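Local coordinates for chorismate mutase (Burkholderia thailandensis, PDB 6CNZ), which probably catalyses the Claisen-type rearrangement of chorismate to prephenate, on the route to phenylalanine and tyrosine, at residues A92-R95 and G99-G102; K43-P48 and L86-F91; R27-E32 and S157-A162; L23-L28 and A147-L152. All blocks are in the same frame, centred on the assembly; numbering follows the deposited sequence.

Contact 1 of 4, residues A92-R95 and G99-G102; sequences ATWR and GPEG
Gly99 opens the contact by laying its CA over the indole of Trp94, 3.7 Å from Trp94 CG. Measured to the centroid of the five-membered ring the same carbon stands 29° off the normal, so it contributes a CH-pi contact displaced from the middle of the face. The next residue, Pro100, is better centred: its CD lies 3.7 Å from that centroid in the Trp94 indole and only 15° off the normal, a CH-pi contact over the same face. Trp94 CG lies anti to its own carbonyl carbon (chi1 -64°), which swings the indole from the helix toward the returning loop. What is joined here is the last turn of helix 69-96 and the connection to helix 107-129, in the all-helical fold of type II (AroQ) chorismate mutases. Pro100 CG then carries the contact on to the benzene half, reaching within 3.4 Å of Trp94 CZ2. The two side chains meet at about a right angle, and no hydrogen bond links the segments. Helix 31-41 borders both partners, with Trp39 meeting the Trp94 ring edge-to-face and His36 touching Pro100. Further along, Gly102 O accepts a weak hydrogen bond from His36 NE2.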
loop_
_atom_site.group_PDB
_atom_site.type_symbol
_atom_site.label_atom_id
_atom_site.label_comp_id
_atom_site.label_asym_id
_atom_site.label_seq_id
_atom_site.Cartn_x
_atom_site.Cartn_y
_atom_site.Cartn_z
ATOM N N ALA A 92 -15.095 -5.440 -17.426
ATOM C CA ALA A 92 -15.336 -6.637 -18.235
ATOM C C ALA A 92 -15.766 -7.815 -17.354
ATOM O O ALA A 92 -16.680 -8.566 -17.707
ATOM C CB ALA A 92 -14.071 -6.985 -19.047
ATOM N N THR A 93 -15.139 -7.962 -16.187
ATOM C CA THR A 93 -15.506 -9.020 -15.247
ATOM C C THR A 93 -16.910 -8.806 -14.698
ATOM O O THR A 93 -17.718 -9.739 -14.640
ATOM C CB THR A 93 -14.488 -9.054 -14.101
ATOM O OG1 THR A 93 -13.189 -9.325 -14.632
ATOM C CG2 THR A 93 -14.845 -10.113 -13.048
ATOM N N TRP A 94 -17.216 -7.578 -14.282
ATOM C CA TRP A 94 -18.528 -7.292 -13.716
ATOM C C TRP A 94 -19.644 -7.420 -14.753
ATOM O O TRP A 94 -20.744 -7.863 -14.409
ATOM C CB TRP A 94 -18.499 -5.905 -13.064
ATOM C CG TRP A 94 -17.543 -5.892 -11.902
ATOM C CD1 TRP A 94 -17.134 -6.988 -11.172
ATOM C CD2 TRP A 94 -16.834 -4.767 -11.365
ATOM N NE1 TRP A 94 -16.222 -6.610 -10.218
ATOM C CE2 TRP A 94 -16.027 -5.255 -10.299
ATOM C CE3 TRP A 94 -16.806 -3.392 -11.672
ATOM C CZ2 TRP A 94 -15.203 -4.417 -9.528
ATOM C CZ3 TRP A 94 -15.983 -2.554 -10.906
ATOM C CH2 TRP A 94 -15.192 -3.076 -9.843
ATOM N N ARG A 95 -19.380 -7.083 -16.024
ATOM C CA ARG A 95 -20.391 -7.295 -17.067
ATOM C C ARG A 95 -20.718 -8.767 -17.229
ATOM O O ARG A 95 -21.867 -9.120 -17.491
ATOM C CB ARG A 95 -19.926 -6.752 -18.420
ATOM C CG ARG A 95 -19.982 -5.257 -18.568
ATOM C CD ARG A 95 -19.576 -4.812 -19.980
ATOM N NE ARG A 95 -19.175 -3.411 -19.933
ATOM C CZ ARG A 95 -17.940 -2.961 -20.117
ATOM N NH1 ARG A 95 -16.952 -3.798 -20.422
ATOM N NH2 ARG A 95 -17.700 -1.658 -20.020
ATOM N N GLY A 99 -21.738 -6.820 -10.656
ATOM C CA GLY A 99 -20.749 -6.035 -9.975
ATOM C C GLY A 99 -20.449 -6.578 -8.596
ATOM O O GLY A 99 -20.934 -7.640 -8.174
ATOM N N PRO A 100 -19.629 -5.841 -7.864
ATOM C CA PRO A 100 -19.338 -6.218 -6.482
ATOM C C PRO A 100 -20.587 -6.128 -5.627
ATOM O O PRO A 100 -21.489 -5.325 -5.884
ATOM C CB PRO A 100 -18.295 -5.181 -6.034
ATOM C CG PRO A 100 -17.804 -4.523 -7.295
ATOM C CD PRO A 100 -18.928 -4.616 -8.290
ATOM N N GLU A 101 -20.641 -7.008 -4.632
ATOM C CA GLU A 101 -21.523 -6.830 -3.494
ATOM C C GLU A 101 -21.005 -5.677 -2.641
ATOM O O GLU A 101 -19.803 -5.409 -2.583
ATOM C CB GLU A 101 -21.579 -8.125 -2.675
ATOM C CG GLU A 101 -20.193 -8.750 -2.467
ATOM C CD GLU A 101 -20.235 -10.158 -1.888
ATOM O OE1 GLU A 101 -20.510 -10.307 -0.676
ATOM O OE2 GLU A 101 -19.992 -11.118 -2.651
ATOM N N GLY A 102 -21.917 -4.977 -1.989
ATOM C CA GLY A 102 -21.519 -3.936 -1.075
ATOM C C GLY A 102 -21.373 -2.589 -1.747
ATOM O O GLY A 102 -21.193 -2.492 -2.960
#

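Contact 2 of 4, residues K43-P48 and L86-F91; sequences KPISDP and LQNALF
Ile45 points its side chain at helix 69-96 and divides it among Gln87, Asn88 and Phe91. Its CD1 stands over one face of the Phe91 ring, 3.8 Å from the centroid and 12° off the normal; so small a tilt identifies a CH-pi contact over the middle of the ring. That methyl also meets the Asn88 amide, whose OD1 lies 3.4 Å from Ile45 CD1, the side chains passing at a slant. Against Gln87 the isoleucine runs the opposite way: Ile45 CD1 is 3.8 Å from Gln87 CB near the helix, while Ile45 CG2 is 3.7 Å from Gln87 OE1 at the far end. With CG1 anti to the carbonyl carbon (chi1 -73°), Ile45 puts CD1 over the ring, while CG2 lies against the amide end of Gln87. The contact seats the loop between helices 31-41 and 48-64 on helix 69-96, within the helical type II chorismate mutase fold. No hydrogen bond crosses between the segments, and both polar atoms of Gln87 have partners elsewhere. Gln87 NE2 bonds to Ser83 OG, and Gln87 OE1 receives a weak bond from Lys38 NZ, which also bonds to Ile45 O. A nitrate ion, probably from the crystallisation liquor, lies about 5 Å from the Gln87 side chain. On the loop, Asp47 takes the N-cap position of helix 48-64 and forms a salt bridge with Arg50.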
loop_
_atom_site.group_PDB
_atom_site.type_symbol
_atom_site.label_atom_id
_atom_site.label_comp_id
_atom_site.label_asym_id
_atom_site.label_seq_id
_atom_site.Cartn_x
_atom_site.Cartn_y
_atom_site.Cartn_z
ATOM N N LYS A 43 -19.956 6.529 -14.481
ATOM C CA LYS A 43 -19.040 7.552 -14.973
ATOM C C LYS A 43 -17.958 6.897 -15.826
ATOM O O LYS A 43 -17.549 5.770 -15.538
ATOM C CB LYS A 43 -18.398 8.316 -13.812
ATOM C CG LYS A 43 -19.291 9.436 -13.214
ATOM C CD LYS A 43 -19.098 10.741 -13.956
ATOM C CE LYS A 43 -19.766 11.895 -13.243
ATOM N NZ LYS A 43 -19.280 12.021 -11.844
ATOM N N PRO A 44 -17.493 7.541 -16.891
ATOM C CA PRO A 44 -16.503 6.887 -17.764
ATOM C C PRO A 44 -15.158 6.684 -17.081
ATOM O O PRO A 44 -14.689 7.515 -16.296
ATOM C CB PRO A 44 -16.376 7.851 -18.949
ATOM C CG PRO A 44 -16.863 9.190 -18.403
ATOM C CD PRO A 44 -17.953 8.833 -17.433
ATOM N N ILE A 45 -14.520 5.558 -17.417
ATOM C CA ILE A 45 -13.188 5.273 -16.897
ATOM C C ILE A 45 -12.215 6.367 -17.307
ATOM O O ILE A 45 -11.393 6.827 -16.504
ATOM C CB ILE A 45 -12.733 3.878 -17.366
ATOM C CG1 ILE A 45 -13.511 2.814 -16.587
ATOM C CG2 ILE A 45 -11.221 3.692 -17.195
ATOM C CD1 ILE A 45 -13.339 1.416 -17.108
ATOM N N SER A 46 -12.327 6.838 -18.544
ATOM C CA SER A 46 -11.450 7.883 -19.037
ATOM C C SER A 46 -11.996 9.243 -18.625
ATOM O O SER A 46 -13.185 9.529 -18.810
ATOM C CB SER A 46 -11.315 7.776 -20.557
ATOM O OG SER A 46 -10.925 9.002 -21.139
ATOM N N ASP A 47 -11.120 10.090 -18.090
ATOM C CA ASP A 47 -11.488 11.430 -17.633
ATOM C C ASP A 47 -10.422 12.417 -18.092
ATOM O O ASP A 47 -9.585 12.862 -17.299
ATOM C CB ASP A 47 -11.659 11.447 -16.112
ATOM C CG ASP A 47 -12.249 12.745 -15.599
ATOM O OD1 ASP A 47 -12.324 13.735 -16.370
ATOM O OD2 ASP A 47 -12.644 12.757 -14.412
ATOM N N PRO A 48 -10.455 12.812 -19.370
ATOM C CA PRO A 48 -9.360 13.622 -19.965
ATOM C C PRO A 48 -9.014 14.861 -19.153
ATOM O O PRO A 48 -7.825 15.109 -18.899
ATOM C CB PRO A 48 -9.908 14.002 -21.352
ATOM C CG PRO A 48 -10.911 12.950 -21.671
ATOM C CD PRO A 48 -11.505 12.487 -20.357
ATOM N N LEU A 86 -6.634 -1.679 -15.570
ATOM C CA LEU A 86 -7.244 -2.462 -14.500
ATOM C C LEU A 86 -8.748 -2.198 -14.411
ATOM O O LEU A 86 -9.549 -3.135 -14.302
ATOM C CB LEU A 86 -6.555 -2.147 -13.160
ATOM C CG LEU A 86 -6.996 -2.967 -11.937
ATOM C CD1 LEU A 86 -7.161 -4.441 -12.299
ATOM C CD2 LEU A 86 -5.994 -2.837 -10.793
ATOM N N GLN A 87 -9.155 -0.923 -14.450
ATOM C CA GLN A 87 -10.584 -0.601 -14.333
ATOM C C GLN A 87 -11.387 -1.229 -15.465
ATOM O O GLN A 87 -12.492 -1.740 -15.246
ATOM C CB GLN A 87 -10.809 0.919 -14.318
ATOM C CG GLN A 87 -10.208 1.681 -13.115
ATOM C CD GLN A 87 -10.356 3.201 -13.271
ATOM O OE1 GLN A 87 -11.446 3.698 -13.538
ATOM N NE2 GLN A 87 -9.248 3.933 -13.141
ATOM N N ASN A 88 -10.865 -1.174 -16.691
ATOM C CA ASN A 88 -11.563 -1.812 -17.798
ATOM C C ASN A 88 -11.656 -3.320 -17.608
ATOM O O ASN A 88 -12.695 -3.924 -17.909
ATOM C CB ASN A 88 -10.889 -1.465 -19.118
ATOM C CG ASN A 88 -11.437 -0.183 -19.699
ATOM O OD1 ASN A 88 -12.619 -0.115 -20.021
ATOM N ND2 ASN A 88 -10.601 0.858 -19.782
ATOM N N ALA A 89 -10.587 -3.943 -17.100
ATOM C CA ALA A 89 -10.637 -5.374 -16.815
ATOM C C ALA A 89 -11.702 -5.697 -15.762
ATOM O O ALA A 89 -12.429 -6.691 -15.889
ATOM C CB ALA A 89 -9.250 -5.861 -16.367
ATOM N N LEU A 90 -11.828 -4.852 -14.724
ATOM C CA LEU A 90 -12.869 -5.064 -13.718
ATOM C C LEU A 90 -14.264 -4.902 -14.327
ATOM O O LEU A 90 -15.149 -5.731 -14.089
ATOM C CB LEU A 90 -12.670 -4.103 -12.533
ATOM C CG LEU A 90 -11.408 -4.338 -11.688
ATOM C CD1 LEU A 90 -11.048 -3.125 -10.793
ATOM C CD2 LEU A 90 -11.552 -5.582 -10.845
ATOM N N PHE A 91 -14.472 -3.850 -15.137
ATOM C CA PHE A 91 -15.741 -3.688 -15.847
ATOM C C PHE A 91 -16.077 -4.922 -16.672
ATOM O O PHE A 91 -17.223 -5.391 -16.663
ATOM C CB PHE A 91 -15.710 -2.455 -16.760
ATOM C CG PHE A 91 -16.106 -1.153 -16.071
ATOM C CD1 PHE A 91 -15.842 -0.940 -14.720
ATOM C CD2 PHE A 91 -16.748 -0.146 -16.789
ATOM C CE1 PHE A 91 -16.199 0.261 -14.105
ATOM C CE2 PHE A 91 -17.103 1.058 -16.185
ATOM C CZ PHE A 91 -16.838 1.259 -14.840
#

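Contact 3 of 4, residues R27-E32 and S157-A162; sequences RLALAE and SAQKDA. With NO3 (nitrate ion), chain G; NO3 (nitrate ion), chain I.
The flat carboxamide of Gln159 meets Ala29 through its nitrogen end, with Gln159 NE2 3.9 Å from Ala29 CB. The same NE2 gives a nearly straight hydrogen bond (166°) to O1 of the chain G nitrate at 3.0 Å, which fixes which end of the amide faces that ion. An extended Gln159 chain brings the group there. The other flat group, the guanidinium of Arg27, takes no part in the contact between the helices; it carries the chain I nitrate at its edge, with the ion's nitrogen in the guanidinium plane. Two bonds make this a bidentate grip: Arg27 NH1 to O1 at 3.1 Å (162°) and Arg27 NH2 to O2 at 3.0 Å, both of the chain I nitrate.

Between these polar features Leu28 supplies the apolar contact, its CD2 lying 3.8 Å from Ala162 CB. With CG anti to the backbone N (chi1 -171°), the same methyl also presses on the backbone of helix 157-166, 3.4 Å from Gln159 O. Leu86 of helix 69-96 packs on Gln159. The buried contact joins the end of helix 15-29, where the chain passes into helix 31-41, to the C-terminal helix 157-166. The nitrates are probably from the crystallisation liquor, but the grip on one by Arg27 is consistent with this arginine lining the active-site pocket, as in type II (AroQ) chorismate mutases, where arginines receive the substrate carboxylates.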
loop_
_atom_site.group_PDB
_atom_site.type_symbol
_atom_site.label_atom_id
_atom_site.label_comp_id
_atom_site.label_asym_id
_atom_site.label_seq_id
_atom_site.Cartn_x
_atom_site.Cartn_y
_atom_site.Cartn_z
ATOM N N ARG A 27 -0.787 2.426 -5.347
ATOM C CA ARG A 27 -1.658 3.310 -6.123
ATOM C C ARG A 27 -2.569 2.512 -7.043
ATOM O O ARG A 27 -3.770 2.802 -7.154
ATOM C CB ARG A 27 -0.825 4.300 -6.935
ATOM C CG ARG A 27 -1.632 5.454 -7.506
ATOM C CD ARG A 27 -0.845 6.192 -8.582
ATOM N NE ARG A 27 -1.466 7.465 -8.901
ATOM C CZ ARG A 27 -2.454 7.610 -9.772
ATOM N NH1 ARG A 27 -2.917 6.554 -10.434
ATOM N NH2 ARG A 27 -2.974 8.813 -9.979
ATOM N N LEU A 28 -2.024 1.477 -7.684
ATOM C CA LEU A 28 -2.812 0.657 -8.599
ATOM C C LEU A 28 -3.945 -0.063 -7.882
ATOM O O LEU A 28 -4.998 -0.296 -8.475
ATOM C CB LEU A 28 -1.897 -0.353 -9.298
ATOM C CG LEU A 28 -2.471 -1.176 -10.438
ATOM C CD1 LEU A 28 -3.155 -0.256 -11.477
ATOM C CD2 LEU A 28 -1.371 -2.058 -11.087
ATOM N N ALA A 29 -3.754 -0.433 -6.614
ATOM C CA ALA A 29 -4.802 -1.139 -5.903
ATOM C C ALA A 29 -6.027 -0.262 -5.657
ATOM O O ALA A 29 -7.124 -0.793 -5.457
ATOM C CB ALA A 29 -4.274 -1.677 -4.569
ATOM N N LEU A 30 -5.862 1.056 -5.644
ATOM C CA LEU A 30 -7.000 1.952 -5.498
ATOM C C LEU A 30 -7.827 2.047 -6.780
ATOM O O LEU A 30 -8.873 2.701 -6.776
ATOM C CB LEU A 30 -6.512 3.335 -5.056
ATOM C CG LEU A 30 -5.887 3.436 -3.660
ATOM C CD1 LEU A 30 -5.074 4.719 -3.515
ATOM C CD2 LEU A 30 -6.973 3.394 -2.593
ATOM N N ALA A 31 -7.399 1.396 -7.869
ATOM C CA ALA A 31 -8.214 1.382 -9.081
ATOM C C ALA A 31 -9.473 0.540 -8.906
ATOM O O ALA A 31 -10.492 0.813 -9.553
ATOM C CB ALA A 31 -7.386 0.889 -10.282
ATOM N N GLU A 32 -9.435 -0.471 -8.037
ATOM C CA GLU A 32 -10.645 -1.245 -7.778
ATOM C C GLU A 32 -11.745 -0.371 -7.183
ATOM O O GLU A 32 -12.857 -0.360 -7.735
ATOM C CB GLU A 32 -10.313 -2.462 -6.888
ATOM C CG GLU A 32 -11.434 -3.532 -6.786
ATOM C CD GLU A 32 -12.632 -3.128 -5.915
ATOM O OE1 GLU A 32 -12.496 -2.270 -5.012
ATOM O OE2 GLU A 32 -13.728 -3.687 -6.126
ATOM N N SER A 157 -4.294 -11.554 -12.157
ATOM C CA SER A 157 -3.410 -11.334 -13.303
ATOM C C SER A 157 -3.664 -9.984 -13.970
ATOM O O SER A 157 -2.731 -9.349 -14.465
ATOM C CB SER A 157 -3.561 -12.466 -14.315
ATOM O OG SER A 157 -4.902 -12.895 -14.371
ATOM N N ALA A 158 -4.915 -9.530 -14.002
ATOM C CA ALA A 158 -5.193 -8.203 -14.544
ATOM C C ALA A 158 -4.391 -7.130 -13.808
ATOM O O ALA A 158 -3.761 -6.266 -14.432
ATOM C CB ALA A 158 -6.694 -7.910 -14.461
ATOM N N GLN A 159 -4.388 -7.181 -12.474
ATOM C CA GLN A 159 -3.666 -6.163 -11.716
ATOM C C GLN A 159 -2.168 -6.327 -11.885
ATOM O O GLN A 159 -1.447 -5.339 -12.064
ATOM C CB GLN A 159 -4.037 -6.203 -10.230
ATOM C CG GLN A 159 -3.168 -5.224 -9.415
ATOM C CD GLN A 159 -3.793 -4.772 -8.125
ATOM O OE1 GLN A 159 -4.995 -4.926 -7.924
ATOM N NE2 GLN A 159 -2.970 -4.220 -7.224
ATOM N N LYS A 160 -1.690 -7.575 -11.853
ATOM C CA LYS A 160 -0.276 -7.842 -12.063
ATOM C C LYS A 160 0.179 -7.397 -13.450
ATOM O O LYS A 160 1.278 -6.854 -13.597
ATOM C CB LYS A 160 0.004 -9.328 -11.847
ATOM C CG LYS A 160 -0.080 -9.745 -10.384
ATOM C CD LYS A 160 0.502 -11.145 -10.211
ATOM C CE LYS A 160 -0.196 -12.119 -11.127
ATOM N NZ LYS A 160 0.151 -13.514 -10.788
ATOM N N ASP A 161 -0.648 -7.624 -14.481
ATOM C CA ASP A 161 -0.318 -7.112 -15.813
ATOM C C ASP A 161 -0.251 -5.588 -15.816
ATOM O O ASP A 161 0.684 -4.990 -16.375
ATOM C CB ASP A 161 -1.343 -7.596 -16.838
ATOM C CG ASP A 161 -1.137 -9.057 -17.230
ATOM O OD1 ASP A 161 -0.150 -9.671 -16.765
ATOM O OD2 ASP A 161 -1.961 -9.590 -18.006
ATOM N N ALA A 162 -1.221 -4.939 -15.166
ATOM C CA ALA A 162 -1.234 -3.483 -15.142
ATOM C C ALA A 162 -0.033 -2.929 -14.387
ATOM O O ALA A 162 0.440 -1.836 -14.714
ATOM C CB ALA A 162 -2.550 -2.977 -14.536
HETATM N N NO3 G . 0.386 -5.608 -7.902
HETATM O O1 NO3 G . -0.030 -4.411 -7.822
HETATM O O2 NO3 G . -0.155 -6.420 -8.716
HETATM O O3 NO3 G . 1.337 -5.994 -7.160
HETATM N N NO3 I . -5.647 8.667 -12.377
HETATM O O1 NO3 I . -5.070 7.537 -12.435
HETATM O O2 NO3 I . -5.598 9.358 -11.314
HETATM O O3 NO3 I . -6.282 9.112 -13.381
#

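Contact 4 of 4, residues L23-L28 and A147-L152; sequences LASQRL and ANWKTL. With NO3 (nitrate ion), chain G; NO3 (nitrate ion), chain I.
Ser25 OG and the ring of Trp149 are brought together by matching first torsions: each group lies anti to its own backbone N, OG at chi1 169° and the tryptophan CG at 177°. Both side chains therefore extend into the space between helices 15-29 and 138-153, whose nearest CA atoms, those of Ser25 and Trp149, remain 8.9 Å apart. The resulting Trp149 NE1 to Ser25 OG hydrogen bond is short at 2.9 Å but bent to 141°, and counts as weak. Its bend fits a shared N-H, because Trp149 NE1 also makes a weak bond of 3.0 Å to O3 of the chain G nitrate, an oxygen that lies in the indole plane, at its edge. Ser25 closes the circuit by donating from OG to nitrate O1 at 2.8 Å. The serine oxygen thus accepts from the indole and gives to the ion.

This is a buried polar bridge between two helices of the all-helical type II chorismate mutase fold; in this crystal a nitrate, probably from the crystallisation liquor, sits beside the bond and is linked to both residues. Ser25 CB comes along with its OG, 3.2 Å from Trp149 NE1. Val21 and Ala22 also pack on the tryptophan, and Gln159 of helix 157-166 reaches the same ion. Along helix 138-153, Thr151 OG1 bonds back to Asn148 O at 2.7 Å. The dimer interface is near: in the second subunit Asn19 packs on Trp149, Gln26 meets its counterpart Gln26, and Arg128 approaches Asn148 and Thr151 through weak hydrogen bonds.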
loop_
_atom_site.group_PDB
_atom_site.type_symbol
_atom_site.label_atom_id
_atom_site.label_comp_id
_atom_site.label_asym_id
_atom_site.label_seq_id
_atom_site.Cartn_x
_atom_site.Cartn_y
_atom_site.Cartn_z
ATOM N N LEU A 23 4.982 1.405 -3.903
ATOM C CA LEU A 23 4.056 2.529 -3.976
ATOM C C LEU A 23 3.235 2.480 -5.256
ATOM O O LEU A 23 2.031 2.791 -5.239
ATOM C CB LEU A 23 4.817 3.851 -3.848
ATOM C CG LEU A 23 5.367 4.131 -2.435
ATOM C CD1 LEU A 23 6.462 5.199 -2.492
ATOM C CD2 LEU A 23 4.247 4.513 -1.426
ATOM N N ALA A 24 3.857 2.071 -6.374
ATOM C CA ALA A 24 3.110 1.943 -7.621
ATOM C C ALA A 24 2.014 0.906 -7.473
ATOM O O ALA A 24 0.903 1.085 -7.980
ATOM C CB ALA A 24 4.036 1.564 -8.782
ATOM N N SER A 25 2.314 -0.188 -6.783
ATOM C CA SER A 25 1.301 -1.206 -6.548
ATOM C C SER A 25 0.208 -0.681 -5.623
ATOM O O SER A 25 -0.981 -0.955 -5.829
ATOM C CB SER A 25 1.969 -2.459 -5.963
ATOM O OG SER A 25 1.012 -3.381 -5.483
ATOM N N GLN A 26 0.602 0.082 -4.605
ATOM C CA GLN A 26 -0.368 0.674 -3.696
ATOM C C GLN A 26 -1.317 1.606 -4.445
ATOM O O GLN A 26 -2.536 1.564 -4.238
ATOM C CB GLN A 26 0.379 1.407 -2.573
ATOM C CG GLN A 26 -0.484 1.916 -1.439
ATOM C CD GLN A 26 0.327 2.476 -0.252
ATOM O OE1 GLN A 26 1.498 2.151 -0.062
ATOM N NE2 GLN A 26 -0.313 3.318 0.543
ATOM N N ARG A 27 -0.787 2.426 -5.347
ATOM C CA ARG A 27 -1.658 3.310 -6.123
ATOM C C ARG A 27 -2.569 2.512 -7.043
ATOM O O ARG A 27 -3.770 2.802 -7.154
ATOM C CB ARG A 27 -0.825 4.300 -6.935
ATOM C CG ARG A 27 -1.632 5.454 -7.506
ATOM C CD ARG A 27 -0.845 6.192 -8.582
ATOM N NE ARG A 27 -1.466 7.465 -8.901
ATOM C CZ ARG A 27 -2.454 7.610 -9.772
ATOM N NH1 ARG A 27 -2.917 6.554 -10.434
ATOM N NH2 ARG A 27 -2.974 8.813 -9.979
ATOM N N LEU A 28 -2.024 1.477 -7.684
ATOM C CA LEU A 28 -2.812 0.657 -8.599
ATOM C C LEU A 28 -3.945 -0.063 -7.882
ATOM O O LEU A 28 -4.998 -0.296 -8.475
ATOM C CB LEU A 28 -1.897 -0.353 -9.298
ATOM C CG LEU A 28 -2.471 -1.176 -10.438
ATOM C CD1 LEU A 28 -3.155 -0.256 -11.477
ATOM C CD2 LEU A 28 -1.371 -2.058 -11.087
ATOM N N ALA A 147 9.036 -8.936 -9.660
ATOM C CA ALA A 147 8.746 -10.339 -9.388
ATOM C C ALA A 147 8.743 -10.625 -7.891
ATOM O O ALA A 147 7.899 -11.379 -7.405
ATOM C CB ALA A 147 9.764 -11.233 -10.090
ATOM N N ASN A 148 9.714 -10.079 -7.152
ATOM C CA ASN A 148 9.710 -10.260 -5.706
ATOM C C ASN A 148 8.384 -9.795 -5.119
ATOM O O ASN A 148 7.759 -10.495 -4.314
ATOM C CB ASN A 148 10.864 -9.484 -5.066
ATOM C CG ASN A 148 12.206 -10.202 -5.190
ATOM O OD1 ASN A 148 12.256 -11.414 -5.434
ATOM N ND2 ASN A 148 13.305 -9.455 -5.013
ATOM N N TRP A 149 7.933 -8.609 -5.534
ATOM C CA TRP A 149 6.713 -8.044 -4.977
ATOM C C TRP A 149 5.500 -8.862 -5.384
ATOM O O TRP A 149 4.610 -9.106 -4.565
ATOM C CB TRP A 149 6.563 -6.593 -5.435
ATOM C CG TRP A 149 5.317 -5.952 -4.981
ATOM C CD1 TRP A 149 4.161 -5.822 -5.693
ATOM C CD2 TRP A 149 5.078 -5.337 -3.709
ATOM N NE1 TRP A 149 3.224 -5.165 -4.948
ATOM C CE2 TRP A 149 3.760 -4.843 -3.729
ATOM C CE3 TRP A 149 5.852 -5.150 -2.558
ATOM C CZ2 TRP A 149 3.190 -4.177 -2.638
ATOM C CZ3 TRP A 149 5.289 -4.478 -1.472
ATOM C CH2 TRP A 149 3.970 -3.997 -1.525
ATOM N N LYS A 150 5.450 -9.308 -6.645
ATOM C CA LYS A 150 4.289 -10.071 -7.083
ATOM C C LYS A 150 4.164 -11.357 -6.296
ATOM O O LYS A 150 3.045 -11.809 -6.003
ATOM C CB LYS A 150 4.372 -10.376 -8.579
ATOM C CG LYS A 150 3.990 -9.201 -9.488
ATOM C CD LYS A 150 4.298 -9.593 -10.947
ATOM C CE LYS A 150 3.820 -8.565 -11.963
ATOM N NZ LYS A 150 4.349 -8.917 -13.325
ATOM N N THR A 151 5.293 -11.952 -5.923
ATOM C CA THR A 151 5.202 -13.203 -5.183
ATOM C C THR A 151 4.751 -12.980 -3.749
ATOM O O THR A 151 4.246 -13.915 -3.135
ATOM C CB THR A 151 6.538 -13.945 -5.210
ATOM O OG1 THR A 151 7.535 -13.144 -4.564
ATOM C CG2 THR A 151 6.967 -14.217 -6.651
ATOM N N LEU A 152 4.912 -11.760 -3.215
ATOM C CA LEU A 152 4.423 -11.424 -1.876
ATOM C C LEU A 152 2.925 -11.168 -1.876
ATOM O O LEU A 152 2.187 -11.727 -1.059
ATOM C CB LEU A 152 5.121 -10.166 -1.350
ATOM C CG LEU A 152 6.562 -10.256 -0.902
ATOM C CD1 LEU A 152 7.024 -8.900 -0.444
ATOM C CD2 LEU A 152 6.685 -11.298 0.218
HETATM N N NO3 G . 0.386 -5.608 -7.902
HETATM O O1 NO3 G . -0.030 -4.411 -7.822
HETATM O O2 NO3 G . -0.155 -6.420 -8.716
HETATM O O3 NO3 G . 1.337 -5.994 -7.160
HETATM N N NO3 I . -5.647 8.667 -12.377
HETATM O O1 NO3 I . -5.070 7.537 -12.435
HETATM O O2 NO3 I . -5.598 9.358 -11.314
HETATM O O3 NO3 I . -6.282 9.112 -13.381
#

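Overall arrangement
Contacts 3 and 4 are the most closely joined, with centres 9 Å apart; they share Arg27 and Leu28, and Ser25 and Gln159, with a weak bond from Trp149, hold the chain G nitrate. Contact 2 lies 12 Å from contact 3, centre to centre, and touches it where Leu86 CD2 packs 3.6 Å from Leu28 O. Contact 1 continues along the helix used by contact 2, their centres 13 Å apart, and meets contact 3 through Trp94 and Glu32. Its centre is 23 Å from that of contact 4. The nitrates probably come from the crystallisation liquor, yet Arg27 and Gln87, each close to one, may border the active-site pocket. Contacts 1 and 2 are nested in the long loops closed by contacts 3 and 4.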